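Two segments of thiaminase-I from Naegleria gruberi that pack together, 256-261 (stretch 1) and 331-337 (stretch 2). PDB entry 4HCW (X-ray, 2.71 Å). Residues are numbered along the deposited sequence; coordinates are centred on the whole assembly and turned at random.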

ATOM      1  N   ASP A 256      16.599   8.654   0.260  1.00 99.64           N
ATOM      2  CA  ASP A 256      16.605   8.977   1.684  1.00 99.64           C
ATOM      3  C   ASP A 256      15.456   8.312   2.444  1.00 99.64           C
ATOM      4  O   ASP A 256      15.568   7.164   2.877  1.00 99.64           O
ATOM      5  CB  ASP A 256      16.586  10.497   1.893  1.00135.94           C
ATOM      6  CG  ASP A 256      16.756  10.890   3.347  1.00135.94           C
ATOM      7  OD1 ASP A 256      17.388  10.123   4.104  1.00135.94           O
ATOM      8  OD2 ASP A 256      16.258  11.970   3.732  1.00135.94           O
ATOM      9  N   LYS A 257      14.351   9.035   2.598  1.00101.90           N
ATOM     10  CA  LYS A 257      13.222   8.562   3.394  1.00101.90           C
ATOM     11  C   LYS A 257      12.416   7.464   2.701  1.00101.90           C
ATOM     12  O   LYS A 257      12.109   7.566   1.514  1.00101.90           O
ATOM     13  CB  LYS A 257      12.304   9.729   3.767  1.00 99.51           C
ATOM     14  CG  LYS A 257      12.453  10.211   5.203  1.00 99.51           C
ATOM     15  CD  LYS A 257      13.882  10.620   5.517  1.00 99.51           C
ATOM     16  CE  LYS A 257      14.012  11.102   6.953  1.00 99.51           C
ATOM     17  NZ  LYS A 257      15.414  11.472   7.293  1.00 99.51           N
ATOM     18  N   PRO A 258      12.076   6.403   3.453  1.00 92.02           N
ATOM     19  CA  PRO A 258      11.227   5.313   2.963  1.00 92.02           C
ATOM     20  C   PRO A 258       9.745   5.681   3.004  1.00 92.02           C
ATOM     21  O   PRO A 258       9.279   6.270   3.978  1.00 92.02           O
ATOM     22  CB  PRO A 258      11.519   4.181   3.948  1.00 93.26           C
ATOM     23  CG  PRO A 258      11.876   4.879   5.212  1.00 93.26           C
ATOM     24  CD  PRO A 258      12.600   6.131   4.803  1.00 93.26           C
ATOM     25  N   TYR A 259       9.019   5.332   1.947  1.00 80.95           N
ATOM     26  CA  TYR A 259       7.591   5.619   1.867  1.00 80.95           C
ATOM     27  C   TYR A 259       6.759   4.342   1.889  1.00 80.95           C
ATOM     28  O   TYR A 259       7.123   3.343   1.269  1.00 80.95           O
ATOM     29  CB  TYR A 259       7.275   6.421   0.601  1.00 75.40           C
ATOM     30  CG  TYR A 259       7.503   7.910   0.739  1.00 75.40           C
ATOM     31  CD1 TYR A 259       8.786   8.439   0.751  1.00 75.40           C
ATOM     32  CD2 TYR A 259       6.431   8.786   0.851  1.00 75.40           C
ATOM     33  CE1 TYR A 259       8.996   9.800   0.876  1.00 75.40           C
ATOM     34  CE2 TYR A 259       6.631  10.148   0.974  1.00 75.40           C
ATOM     35  CZ  TYR A 259       7.915  10.649   0.987  1.00 75.40           C
ATOM     36  OH  TYR A 259       8.117  12.005   1.112  1.00 75.40           O
ATOM     37  N   VAL A 260       5.643   4.378   2.612  1.00 64.51           N
ATOM     38  CA  VAL A 260       4.714   3.254   2.641  1.00 64.51           C
ATOM     39  C   VAL A 260       3.292   3.706   2.332  1.00 64.51           C
ATOM     40  O   VAL A 260       2.958   4.885   2.467  1.00 64.51           O
ATOM     41  CB  VAL A 260       4.709   2.534   4.009  1.00 65.64           C
ATOM     42  CG1 VAL A 260       6.117   2.111   4.403  1.00 65.64           C
ATOM     43  CG2 VAL A 260       4.084   3.421   5.077  1.00 65.64           C
ATOM     44  N   TYR A 261       2.459   2.760   1.912  1.00 71.28           N
ATOM     45  CA  TYR A 261       1.045   3.019   1.683  1.00 71.28           C
ATOM     46  C   TYR A 261       0.225   2.299   2.747  1.00 71.28           C
ATOM     47  O   TYR A 261       0.578   1.197   3.168  1.00 71.28           O
ATOM     48  CB  TYR A 261       0.621   2.530   0.297  1.00 98.87           C
ATOM     49  CG  TYR A 261       1.414   3.119  -0.850  1.00 98.87           C
ATOM     50  CD1 TYR A 261       1.107   4.373  -1.361  1.00 98.87           C
ATOM     51  CD2 TYR A 261       2.457   2.411  -1.434  1.00 98.87           C
ATOM     52  CE1 TYR A 261       1.825   4.911  -2.414  1.00 98.87           C
ATOM     53  CE2 TYR A 261       3.180   2.941  -2.486  1.00 98.87           C
ATOM     54  CZ  TYR A 261       2.861   4.191  -2.973  1.00 98.87           C
ATOM     55  OH  TYR A 261       3.577   4.722  -4.021  1.00 98.87           O
ATOM     56  N   SER A 331      10.447   6.054  12.757  1.00113.40           N
ATOM     57  CA  SER A 331      10.410   7.510  12.691  1.00113.40           C
ATOM     58  C   SER A 331      10.764   8.040  11.304  1.00113.40           C
ATOM     59  O   SER A 331      10.466   9.189  10.976  1.00113.40           O
ATOM     60  CB  SER A 331      11.352   8.115  13.733  1.00102.40           C
ATOM     61  OG  SER A 331      12.690   7.710  13.504  1.00102.40           O
ATOM     62  N   GLU A 332      11.397   7.201  10.491  1.00117.36           N
ATOM     63  CA  GLU A 332      11.887   7.632   9.186  1.00117.36           C
ATOM     64  C   GLU A 332      10.882   7.377   8.064  1.00117.36           C
ATOM     65  O   GLU A 332      11.016   7.918   6.967  1.00117.36           O
ATOM     66  CB  GLU A 332      13.220   6.949   8.865  1.00144.59           C
ATOM     67  CG  GLU A 332      14.250   7.000   9.993  1.00144.59           C
ATOM     68  CD  GLU A 332      14.959   8.342  10.107  1.00144.59           C
ATOM     69  OE1 GLU A 332      16.205   8.347  10.192  1.00144.59           O
ATOM     70  OE2 GLU A 332      14.279   9.390  10.124  1.00144.59           O
ATOM     71  N   VAL A 333       9.873   6.557   8.344  1.00 91.33           N
ATOM     72  CA  VAL A 333       8.873   6.208   7.340  1.00 91.33           C
ATOM     73  C   VAL A 333       7.937   7.377   7.023  1.00 91.33           C
ATOM     74  O   VAL A 333       7.411   8.027   7.928  1.00 91.33           O
ATOM     75  CB  VAL A 333       8.051   4.975   7.771  1.00 78.32           C
ATOM     76  CG1 VAL A 333       6.851   4.789   6.865  1.00 78.32           C
ATOM     77  CG2 VAL A 333       8.921   3.730   7.762  1.00 78.32           C
ATOM     78  N   ARG A 334       7.743   7.636   5.734  1.00 75.87           N
ATOM     79  CA  ARG A 334       6.876   8.717   5.279  1.00 75.87           C
ATOM     80  C   ARG A 334       5.645   8.182   4.553  1.00 75.87           C
ATOM     81  O   ARG A 334       5.663   7.075   4.015  1.00 75.87           O
ATOM     82  CB  ARG A 334       7.648   9.663   4.356  1.00105.19           C
ATOM     83  CG  ARG A 334       8.796  10.392   5.028  1.00105.19           C
ATOM     84  CD  ARG A 334       8.285  11.317   6.114  1.00105.19           C
ATOM     85  NE  ARG A 334       9.360  12.081   6.738  1.00105.19           N
ATOM     86  CZ  ARG A 334      10.019  11.693   7.825  1.00105.19           C
ATOM     87  NH1 ARG A 334       9.711  10.545   8.414  1.00105.19           N
ATOM     88  NH2 ARG A 334      10.985  12.453   8.324  1.00105.19           N
ATOM     89  N   VAL A 335       4.577   8.973   4.542  1.00 70.04           N
ATOM     90  CA  VAL A 335       3.348   8.599   3.847  1.00 70.04           C
ATOM     91  C   VAL A 335       2.845   9.752   2.983  1.00 70.04           C
ATOM     92  O   VAL A 335       2.491  10.813   3.495  1.00 70.04           O
ATOM     93  CB  VAL A 335       2.235   8.193   4.834  1.00 78.62           C
ATOM     94  CG1 VAL A 335       0.935   7.930   4.087  1.00 78.62           C
ATOM     95  CG2 VAL A 335       2.650   6.970   5.637  1.00 78.62           C
ATOM     96  N   LEU A 336       2.813   9.536   1.672  1.00 67.83           N
ATOM     97  CA  LEU A 336       2.365  10.566   0.741  1.00 67.83           C
ATOM     98  C   LEU A 336       0.841  10.626   0.675  1.00 67.83           C
ATOM     99  O   LEU A 336       0.184   9.619   0.414  1.00 67.83           O
ATOM    100  CB  LEU A 336       2.945  10.309  -0.651  1.00 60.16           C
ATOM    101  CG  LEU A 336       2.599  11.329  -1.738  1.00 60.16           C
ATOM    102  CD1 LEU A 336       3.084  12.717  -1.350  1.00 60.16           C
ATOM    103  CD2 LEU A 336       3.187  10.905  -3.073  1.00 60.16           C
ATOM    104  N   ARG A 337       0.286  11.810   0.917  1.00 70.42           N
ATOM    105  CA  ARG A 337      -1.161  12.000   0.885  1.00 70.42           C
ATOM    106  C   ARG A 337      -1.546  13.248   0.093  1.00 70.42           C
ATOM    107  O   ARG A 337      -0.731  14.152  -0.091  1.00 70.42           O
ATOM    108  CB  ARG A 337      -1.730  12.081   2.304  1.00 88.94           C
ATOM    109  CG  ARG A 337      -1.414  10.876   3.174  1.00 88.94           C
ATOM    110  CD  ARG A 337      -2.220  10.894   4.462  1.00 88.94           C
ATOM    111  NE  ARG A 337      -2.013  12.121   5.224  1.00 88.94           N
ATOM    112  CZ  ARG A 337      -2.586  12.376   6.395  1.00 88.94           C
ATOM    113  NH1 ARG A 337      -2.342  13.520   7.020  1.00 88.94           N
ATOM    114  NH2 ARG A 337      -3.403  11.488   6.943  1.00 88.94           N
TER

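The backbones of these two segments, more than seventy residues apart in sequence, meet through a single beta bridge centred on Tyr259 and Arg334, whose CA atoms lie 4.7 Å apart. Two hydrogen bonds make the bridge, and both use the backbone of Arg334: its N donates to Pro258 O at 2.7 Å, nearly straight at 169°, and its O accepts from Val260 N at 3.0 Å. Arg334 thus reaches the residues before and after Tyr259, the pattern of a parallel bridge, and the register rises in the same sense on both chains. Each of the two carbonyls also receives a CA-H contact, Val333 CA to Pro258 O at 3.4 Å and Tyr259 CA to Arg334 O at 3.2 Å, so the acceptors are used twice. The pairing stays local: the end-to-end directions differ by 57°, and the CA of Lys257 is already 6.0 Å from the CA of Glu332. Pro258, which has no amide hydrogen to give, still serves the bridge through its carbonyl.

On one side of the bridge, the side chain of Arg334 works along its length. Its CB sits over a face of the Tyr259 ring, 3.5 Å from the centroid and 12° off the normal, a well-centred CH-pi contact. Farther out, Lys257 CE lies over a face of the guanidinium, 3.6 Å from Arg334 NH2, so the methylene part of the lysine, rather than its charged end, covers the arginine. The guanidinium is held from its own stretch: NH1 of Arg334 bonds to Ser331 O at 3.0 Å and weakly to Val333 O at 3.4 Å, while NE and NH2 find partners elsewhere in the structure. Lysine's charge is directed to carboxylates instead, with long salt bridges from Lys257 NZ to Glu332 OE2 and to Asp256 OD2, both 3.7 Å. Along the CD2 and CE2 side of the tyrosine ring, Leu336 N lies near the ring plane at the edge, and Leu336 CB packs 4.0 Å from Tyr259 CE2.

Valines and the proline form a separate apolar patch. Val260 CG2 touches both Val333 CG1, at 3.6 Å, and Val335 CG2, at 3.9 Å, bridging two residues that flank Arg334. Pro258 CG extends the patch to Val333 CG2 at 4.1 Å. The rule to read here is alternation: Lys257 and Tyr259 gather around Arg334, while Pro258 and Val260 meet the valines, with one short bridge fixing the register for both groups.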